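Local coordinates for protein phosphodiesterase (Salpingoeca rosetta, PDB 7D7P) that belongs to the cyclic nucleotide phosphodiesterase family of the HD clan and holds a zinc and a magnesium ion in an all-helical fold, at residues A[147-152]-A[176-181]; A[139-144]-A[208-213]. One frame throughout, in Å; residues are numbered along the deposited sequence.

Contact 1. Residues A[147-152]-A[176-181]; sequences DLDHNG and ENHHSH. With MG (magnesium ion), chain H; ZN (zinc ion), chain G; EDO (1,2-ethanediol), chain F.
His179 ND1 donates to the carbonyl O of Leu148 at 2.6 Å, a short but bent bond of 137°, with the oxygen tilted out of the ring plane. At the other end of the His179 ring, NE2 meets water 2 at 3.0 Å, near the ring plane. Water 2 also donates to Glu176 OE2 and is a ligand of the magnesium ion, so His179 and Glu176 belong to the second shell of that metal. One ring face lies against the backbone of Asp147: its CA sits over the ring centre in a CH-pi contact, 3.6 Å from the centroid. The Asp147 carboxylate bridges the metals, OD1 bound to magnesium and OD2 to zinc, each at 2.2 Å. His111, His146 and Asp260 complete the protein ligands of zinc. His146 and Asp147, the adjacent pair of the HD-clan metal centre, sit in the loop after helix 133-145, and helix 174-187 backs that loop here. Asp147 to His150 form a type II beta turn. Within that turn, Asp149 faces the helix and accepts a nearly straight bond from His178 NE2 to OD2, 3.0 Å long. The oxygen uses its anti lone pair and lies in the imidazole plane. His178 gets there with CG anti to its backbone N (chi1 180°). The His150 ring meets that of His179 rim to rim. His150 ND1 accepts the backbone N-H of Gly152 at 2.9 Å.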
ATOM      1  N   ASP A 147      -7.539  27.284  -9.441  1.00 13.44           N
ATOM      2  CA  ASP A 147      -8.639  26.529 -10.031  1.00 14.81           C
ATOM      3  C   ASP A 147      -9.728  27.449 -10.572  1.00 15.01           C
ATOM      4  O   ASP A 147     -10.904  27.082 -10.576  1.00 13.74           O
ATOM      5  CB  ASP A 147      -9.234  25.547  -9.021  1.00 14.67           C
ATOM      6  CG  ASP A 147      -8.665  24.146  -9.159  1.00 16.73           C
ATOM      7  OD1 ASP A 147      -8.122  23.820 -10.236  1.00 14.86           O
ATOM      8  OD2 ASP A 147      -8.765  23.368  -8.188  1.00 17.05           O
ATOM      9  N   LEU A 148      -9.350  28.641 -11.034  1.00 16.12           N
ATOM     10  CA  LEU A 148     -10.329  29.631 -11.473  1.00 21.77           C
ATOM     11  C   LEU A 148     -11.196  29.099 -12.611  1.00 18.97           C
ATOM     12  O   LEU A 148     -10.688  28.531 -13.583  1.00 17.36           O
ATOM     13  CB  LEU A 148      -9.617  30.907 -11.919  1.00 18.75           C
ATOM     14  CG  LEU A 148      -9.196  31.895 -10.831  1.00 17.66           C
ATOM     15  CD1 LEU A 148      -8.109  32.808 -11.365  1.00 10.70           C
ATOM     16  CD2 LEU A 148     -10.389  32.706 -10.352  1.00 14.43           C
ATOM     17  N   ASP A 149     -12.512  29.291 -12.476  1.00 11.83           N
ATOM     18  CA  ASP A 149     -13.495  28.939 -13.505  1.00 20.96           C
ATOM     19  C   ASP A 149     -13.514  27.440 -13.799  1.00 21.50           C
ATOM     20  O   ASP A 149     -13.838  27.016 -14.910  1.00 23.31           O
ATOM     21  CB  ASP A 149     -13.266  29.741 -14.792  1.00 19.52           C
ATOM     22  CG  ASP A 149     -14.463  29.705 -15.727  1.00 22.51           C
ATOM     23  OD1 ASP A 149     -15.611  29.755 -15.237  1.00 25.31           O
ATOM     24  OD2 ASP A 149     -14.251  29.622 -16.957  1.00 22.71           O
ATOM     25  N   HIS A 150     -13.166  26.625 -12.806  1.00 23.09           N
ATOM     26  CA  HIS A 150     -13.392  25.190 -12.906  1.00 19.22           C
ATOM     27  C   HIS A 150     -14.888  24.914 -13.016  1.00 24.07           C
ATOM     28  O   HIS A 150     -15.708  25.614 -12.414  1.00 18.75           O
ATOM     29  CB  HIS A 150     -12.806  24.491 -11.677  1.00 22.51           C
ATOM     30  CG  HIS A 150     -12.344  23.089 -11.928  1.00 24.10           C
ATOM     31  ND1 HIS A 150     -13.217  22.039 -12.111  1.00 16.31           N
ATOM     32  CD2 HIS A 150     -11.099  22.560 -12.000  1.00 16.65           C
ATOM     33  CE1 HIS A 150     -12.531  20.925 -12.298  1.00 22.11           C
ATOM     34  NE2 HIS A 150     -11.244  21.214 -12.235  1.00 20.79           N
ATOM     35  N   ASN A 151     -15.252  23.897 -13.804  1.00 25.95           N
ATOM     36  CA  ASN A 151     -16.650  23.502 -13.959  1.00 21.95           C
ATOM     37  C   ASN A 151     -16.900  22.059 -13.535  1.00 25.48           C
ATOM     38  O   ASN A 151     -17.892  21.458 -13.958  1.00 21.98           O
ATOM     39  CB  ASN A 151     -17.122  23.706 -15.402  1.00 29.45           C
ATOM     40  CG  ASN A 151     -17.356  25.163 -15.738  1.00 34.41           C
ATOM     41  OD1 ASN A 151     -18.019  25.882 -14.992  1.00 41.50           O
ATOM     42  ND2 ASN A 151     -16.816  25.607 -16.868  1.00 46.06           N
ATOM     43  N   GLY A 152     -16.025  21.489 -12.710  1.00 18.47           N
ATOM     44  CA  GLY A 152     -16.227  20.133 -12.245  1.00 19.93           C
ATOM     45  C   GLY A 152     -15.950  19.056 -13.267  1.00 24.31           C
ATOM     46  O   GLY A 152     -16.387  17.917 -13.086  1.00 20.10           O
ATOM     47  N   GLU A 176      -5.368  23.886 -16.364  1.00 13.41           N
ATOM     48  CA  GLU A 176      -4.371  24.655 -15.624  1.00 14.88           C
ATOM     49  C   GLU A 176      -3.906  25.871 -16.416  1.00 14.10           C
ATOM     50  O   GLU A 176      -3.690  26.946 -15.843  1.00 15.07           O
ATOM     51  CB  GLU A 176      -3.185  23.758 -15.259  1.00 15.65           C
ATOM     52  CG  GLU A 176      -3.522  22.642 -14.269  1.00 16.64           C
ATOM     53  CD  GLU A 176      -4.323  21.507 -14.896  1.00 24.15           C
ATOM     54  OE1 GLU A 176      -4.238  21.317 -16.129  1.00 17.66           O
ATOM     55  OE2 GLU A 176      -5.047  20.807 -14.154  1.00 22.85           O
ATOM     56  N   ASN A 177      -3.740  25.723 -17.733  1.00 17.65           N
ATOM     57  CA  ASN A 177      -3.453  26.884 -18.569  1.00 13.70           C
ATOM     58  C   ASN A 177      -4.581  27.903 -18.489  1.00 16.07           C
ATOM     59  O   ASN A 177      -4.337  29.116 -18.448  1.00 17.84           O
ATOM     60  CB  ASN A 177      -3.231  26.446 -20.017  1.00 13.85           C
ATOM     61  CG  ASN A 177      -1.776  26.177 -20.329  1.00 16.68           C
ATOM     62  OD1 ASN A 177      -0.911  27.016 -20.078  1.00 16.86           O
ATOM     63  ND2 ASN A 177      -1.494  25.001 -20.881  1.00 14.11           N
ATOM     64  N   HIS A 178      -5.824  27.422 -18.453  1.00 12.22           N
ATOM     65  CA  HIS A 178      -6.979  28.305 -18.345  1.00 17.06           C
ATOM     66  C   HIS A 178      -7.002  29.027 -17.003  1.00 19.05           C
ATOM     67  O   HIS A 178      -7.315  30.223 -16.942  1.00 14.02           O
ATOM     68  CB  HIS A 178      -8.258  27.491 -18.543  1.00 13.45           C
ATOM     69  CG  HIS A 178      -9.517  28.293 -18.444  1.00 18.94           C
ATOM     70  ND1 HIS A 178      -9.765  29.392 -19.235  1.00 19.17           N
ATOM     71  CD2 HIS A 178     -10.614  28.134 -17.664  1.00 16.30           C
ATOM     72  CE1 HIS A 178     -10.954  29.886 -18.940  1.00 17.36           C
ATOM     73  NE2 HIS A 178     -11.489  29.142 -17.989  1.00 17.87           N
ATOM     74  N   HIS A 179      -6.679  28.313 -15.920  1.00 17.82           N
ATOM     75  CA  HIS A 179      -6.654  28.927 -14.597  1.00 14.56           C
ATOM     76  C   HIS A 179      -5.613  30.035 -14.532  1.00 15.01           C
ATOM     77  O   HIS A 179      -5.893  31.144 -14.062  1.00 14.82           O
ATOM     78  CB  HIS A 179      -6.366  27.869 -13.528  1.00 15.69           C
ATOM     79  CG  HIS A 179      -7.324  26.718 -13.532  1.00 14.74           C
ATOM     80  ND1 HIS A 179      -8.669  26.866 -13.792  1.00 14.34           N
ATOM     81  CD2 HIS A 179      -7.127  25.397 -13.302  1.00 10.19           C
ATOM     82  CE1 HIS A 179      -9.260  25.684 -13.724  1.00 16.01           C
ATOM     83  NE2 HIS A 179      -8.346  24.777 -13.428  1.00 14.58           N
ATOM     84  N   SER A 180      -4.396  29.747 -15.006  1.00 14.78           N
ATOM     85  CA  SER A 180      -3.312  30.720 -14.936  1.00 12.15           C
ATOM     86  C   SER A 180      -3.619  31.951 -15.778  1.00 14.24           C
ATOM     87  O   SER A 180      -3.315  33.081 -15.375  1.00 15.15           O
ATOM     88  CB  SER A 180      -2.004  30.067 -15.382  1.00 12.51           C
ATOM     89  OG  SER A 180      -0.918  30.975 -15.295  1.00 14.52           O
ATOM     90  N   HIS A 181      -4.230  31.752 -16.950  1.00 15.04           N
ATOM     91  CA  HIS A 181      -4.622  32.880 -17.791  1.00 16.94           C
ATOM     92  C   HIS A 181      -5.581  33.810 -17.053  1.00 17.72           C
ATOM     93  O   HIS A 181      -5.373  35.029 -17.013  1.00 15.08           O
ATOM     94  CB  HIS A 181      -5.253  32.368 -19.087  1.00 16.40           C
ATOM     95  CG  HIS A 181      -5.985  33.421 -19.863  1.00 20.42           C
ATOM     96  ND1 HIS A 181      -7.174  33.172 -20.510  1.00 13.84           N
ATOM     97  CD2 HIS A 181      -5.692  34.723 -20.096  1.00 16.42           C
ATOM     98  CE1 HIS A 181      -7.589  34.278 -21.105  1.00 18.48           C
ATOM     99  NE2 HIS A 181      -6.708  35.233 -20.870  1.00 16.98           N
TER
HETATM  100 MG    MG H 807      -6.864  22.124 -10.707  1.00 21.78          MG
HETATM  101 ZN    ZN G 806      -7.337  22.423  -6.810  1.00 22.94          ZN
HETATM  102  C1  EDO F 805     -14.183  22.047 -16.445  1.00 30.03           C
HETATM  103  O1  EDO F 805     -13.558  21.983 -15.157  1.00 25.93           O
HETATM  104  C2  EDO F 805     -14.058  23.449 -17.030  1.00 34.27           C
HETATM  105  O2  EDO F 805     -14.900  23.553 -18.183  1.00 39.32           O
HETATM  106  O   HOH W   1      -8.383  20.574 -10.065  1.00 16.88           O
HETATM  107  O   HOH W   2      -7.665  21.976 -12.578  1.00 13.90           O
HETATM  108  O   HOH W   3      -6.025  21.879  -8.857  1.00 18.11           O
HETATM  109  O   HOH W   4      -8.232  20.252  -7.178  1.00 18.64           O
HETATM  110  O   HOH W   5      -5.182  23.540 -11.070  1.00 17.33           O

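Contact 2. Residues A[139-144]-A[208-213]; sequences MLIAAL and AVIINC
Met139 reaches helix 208-213 with its sulfur, although its CB points away from that helix. From CB the chain runs to CG, which is anti to the carbonyl carbon, and then bends at chi2 (-59°) and again at chi3. The bend at chi2 brings SD round to the partner, where it lies 3.7 Å from Cys213 SG and 4.0 Å from Val209 CG1. The Met139 and Val209 side chains cross at about a right angle. CE, the tip of Met139, stays near the same cysteine, 4.2 Å from Cys213 SG. The rest of the interface is aliphatic. Ala142 points its CB at the partner helix and meets Ile210 CG1 at 4.1 Å. Further out on the same side chain, Ile210 CD1 comes within 3.9 Å of Ile141 CG2. The closest pair of CA atoms, Ala142 and Ile210, is 5.1 Å apart, which the small alanine permits. No hydrogen bond joins the two segments. Their axes approach to 9.0 Å and cross at -35°, running in roughly the same direction. The contact joins helices 133-145 and 200-215 inside the all-helical phosphodiesterase fold. All six touching residues are buried. Helix 245-260 covers Met139 and Cys213 through Leu252 and Leu256, and Leu123 of helix 109-126 also touches Met139. On the Ile141 side lie Trp93 of helix 87-99 and the loop residues Val194 and Val195.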
ATOM      1  N   MET A 139       3.059  32.987  -4.242  1.00 15.66           N
ATOM      2  CA  MET A 139       2.454  31.731  -3.810  1.00 14.42           C
ATOM      3  C   MET A 139       1.043  31.949  -3.279  1.00 16.20           C
ATOM      4  O   MET A 139       0.167  31.096  -3.464  1.00 16.32           O
ATOM      5  CB  MET A 139       3.332  31.060  -2.756  1.00 12.15           C
ATOM      6  CG  MET A 139       4.656  30.543  -3.306  1.00 18.96           C
ATOM      7  SD  MET A 139       4.426  29.345  -4.635  1.00 26.77           S
ATOM      8  CE  MET A 139       3.741  27.971  -3.711  1.00 23.75           C
ATOM      9  N   LEU A 140       0.802  33.087  -2.619  1.00 17.39           N
ATOM     10  CA  LEU A 140      -0.541  33.387  -2.127  1.00 17.00           C
ATOM     11  C   LEU A 140      -1.514  33.612  -3.277  1.00 18.10           C
ATOM     12  O   LEU A 140      -2.648  33.120  -3.244  1.00 14.67           O
ATOM     13  CB  LEU A 140      -0.506  34.611  -1.209  1.00 15.46           C
ATOM     14  CG  LEU A 140       0.393  34.538   0.028  1.00 19.26           C
ATOM     15  CD1 LEU A 140       0.140  35.727   0.954  1.00 19.66           C
ATOM     16  CD2 LEU A 140       0.195  33.226   0.768  1.00 12.51           C
ATOM     17  N   ILE A 141      -1.090  34.357  -4.302  1.00 16.09           N
ATOM     18  CA  ILE A 141      -1.954  34.604  -5.454  1.00 16.46           C
ATOM     19  C   ILE A 141      -2.197  33.314  -6.227  1.00 13.72           C
ATOM     20  O   ILE A 141      -3.330  33.019  -6.627  1.00 19.04           O
ATOM     21  CB  ILE A 141      -1.344  35.696  -6.353  1.00 15.19           C
ATOM     22  CG1 ILE A 141      -1.258  37.025  -5.599  1.00 14.63           C
ATOM     23  CG2 ILE A 141      -2.151  35.851  -7.636  1.00 17.11           C
ATOM     24  CD1 ILE A 141      -0.480  38.099  -6.340  1.00 16.22           C
ATOM     25  N   ALA A 142      -1.143  32.523  -6.444  1.00 14.75           N
ATOM     26  CA  ALA A 142      -1.285  31.291  -7.213  1.00 15.98           C
ATOM     27  C   ALA A 142      -2.226  30.309  -6.525  1.00 15.70           C
ATOM     28  O   ALA A 142      -3.049  29.664  -7.186  1.00 17.28           O
ATOM     29  CB  ALA A 142       0.084  30.649  -7.433  1.00 10.83           C
ATOM     30  N   ALA A 143      -2.119  30.181  -5.199  1.00 18.54           N
ATOM     31  CA  ALA A 143      -2.951  29.222  -4.475  1.00 20.20           C
ATOM     32  C   ALA A 143      -4.429  29.577  -4.581  1.00 16.91           C
ATOM     33  O   ALA A 143      -5.276  28.697  -4.777  1.00 14.06           O
ATOM     34  CB  ALA A 143      -2.521  29.155  -3.008  1.00 13.51           C
ATOM     35  N   LEU A 144      -4.758  30.862  -4.454  1.00 12.61           N
ATOM     36  CA  LEU A 144      -6.156  31.275  -4.519  1.00 15.22           C
ATOM     37  C   LEU A 144      -6.698  31.223  -5.943  1.00 13.67           C
ATOM     38  O   LEU A 144      -7.906  31.050  -6.139  1.00 14.17           O
ATOM     39  CB  LEU A 144      -6.304  32.683  -3.948  1.00 12.60           C
ATOM     40  CG  LEU A 144      -7.581  33.045  -3.194  1.00 23.56           C
ATOM     41  CD1 LEU A 144      -8.021  31.937  -2.253  1.00 20.46           C
ATOM     42  CD2 LEU A 144      -7.337  34.326  -2.426  1.00 28.24           C
ATOM     43  N   ALA A 208       6.542  34.199 -13.349  1.00 13.61           N
ATOM     44  CA  ALA A 208       7.118  32.881 -13.597  1.00 23.29           C
ATOM     45  C   ALA A 208       6.740  31.892 -12.501  1.00 21.71           C
ATOM     46  O   ALA A 208       6.476  30.717 -12.781  1.00 18.12           O
ATOM     47  CB  ALA A 208       8.637  32.989 -13.721  1.00 13.47           C
ATOM     48  N   VAL A 209       6.707  32.351 -11.248  1.00 12.83           N
ATOM     49  CA  VAL A 209       6.367  31.465 -10.140  1.00 21.83           C
ATOM     50  C   VAL A 209       4.905  31.042 -10.219  1.00 17.00           C
ATOM     51  O   VAL A 209       4.574  29.868 -10.019  1.00 16.19           O
ATOM     52  CB  VAL A 209       6.691  32.145  -8.796  1.00 19.13           C
ATOM     53  CG1 VAL A 209       6.041  31.395  -7.646  1.00 19.79           C
ATOM     54  CG2 VAL A 209       8.198  32.226  -8.591  1.00 20.38           C
ATOM     55  N   ILE A 210       4.007  31.987 -10.515  1.00 13.86           N
ATOM     56  CA  ILE A 210       2.583  31.674 -10.584  1.00 18.48           C
ATOM     57  C   ILE A 210       2.302  30.700 -11.723  1.00 15.88           C
ATOM     58  O   ILE A 210       1.564  29.723 -11.555  1.00 18.71           O
ATOM     59  CB  ILE A 210       1.757  32.965 -10.729  1.00 12.92           C
ATOM     60  CG1 ILE A 210       1.789  33.770  -9.427  1.00 15.27           C
ATOM     61  CG2 ILE A 210       0.322  32.639 -11.130  1.00 11.86           C
ATOM     62  CD1 ILE A 210       1.210  35.166  -9.557  1.00 20.48           C
ATOM     63  N   ILE A 211       2.885  30.954 -12.898  1.00 16.02           N
ATOM     64  CA  ILE A 211       2.651  30.087 -14.051  1.00 14.89           C
ATOM     65  C   ILE A 211       3.138  28.672 -13.760  1.00 24.30           C
ATOM     66  O   ILE A 211       2.399  27.693 -13.934  1.00 18.63           O
ATOM     67  CB  ILE A 211       3.324  30.665 -15.308  1.00 17.64           C
ATOM     68  CG1 ILE A 211       2.589  31.922 -15.786  1.00 14.68           C
ATOM     69  CG2 ILE A 211       3.375  29.615 -16.419  1.00 11.40           C
ATOM     70  CD1 ILE A 211       3.347  32.708 -16.848  1.00 10.41           C
ATOM     71  N   ASN A 212       4.386  28.544 -13.300  1.00 13.92           N
ATOM     72  CA  ASN A 212       4.965  27.221 -13.088  1.00 18.45           C
ATOM     73  C   ASN A 212       4.225  26.456 -11.998  1.00 18.61           C
ATOM     74  O   ASN A 212       4.014  25.245 -12.119  1.00 15.96           O
ATOM     75  CB  ASN A 212       6.449  27.341 -12.740  1.00 16.71           C
ATOM     76  CG  ASN A 212       7.129  25.988 -12.608  1.00 24.05           C
ATOM     77  OD1 ASN A 212       7.294  25.465 -11.505  1.00 22.88           O
ATOM     78  ND2 ASN A 212       7.524  25.413 -13.738  1.00 23.24           N
ATOM     79  N   CYS A 213       3.817  27.140 -10.929  1.00 13.45           N
ATOM     80  CA  CYS A 213       3.173  26.437  -9.825  1.00 17.66           C
ATOM     81  C   CYS A 213       1.760  26.001 -10.191  1.00 15.81           C
ATOM     82  O   CYS A 213       1.349  24.885  -9.853  1.00 14.54           O
ATOM     83  CB  CYS A 213       3.179  27.308  -8.568  1.00 16.73           C
ATOM     84  SG  CYS A 213       4.817  27.417  -7.784  1.00 20.69           S
TER

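Contact 2 is wholly buried, while contact 1 is buried on the metal side and partly exposed at the Asp149-His178 pair. Contact 1 is polar and joins a loop to a helix beside the two metals. Contact 2 is apolar and joins two helices in the core, with the Ala142 side chain about 11 Å from either ion. Their centres are 13 Å apart. Helix 133-145, used in contact 2, leads directly into the loop of contact 1, with the zinc ligand His146 between them. Helices 174-187 and 200-215 are successive in the chain and touch through Ser180 OG and Ile211 CG1, at 3.7 Å. In sequence, contact 1 is nested within the loop that contact 2 closes.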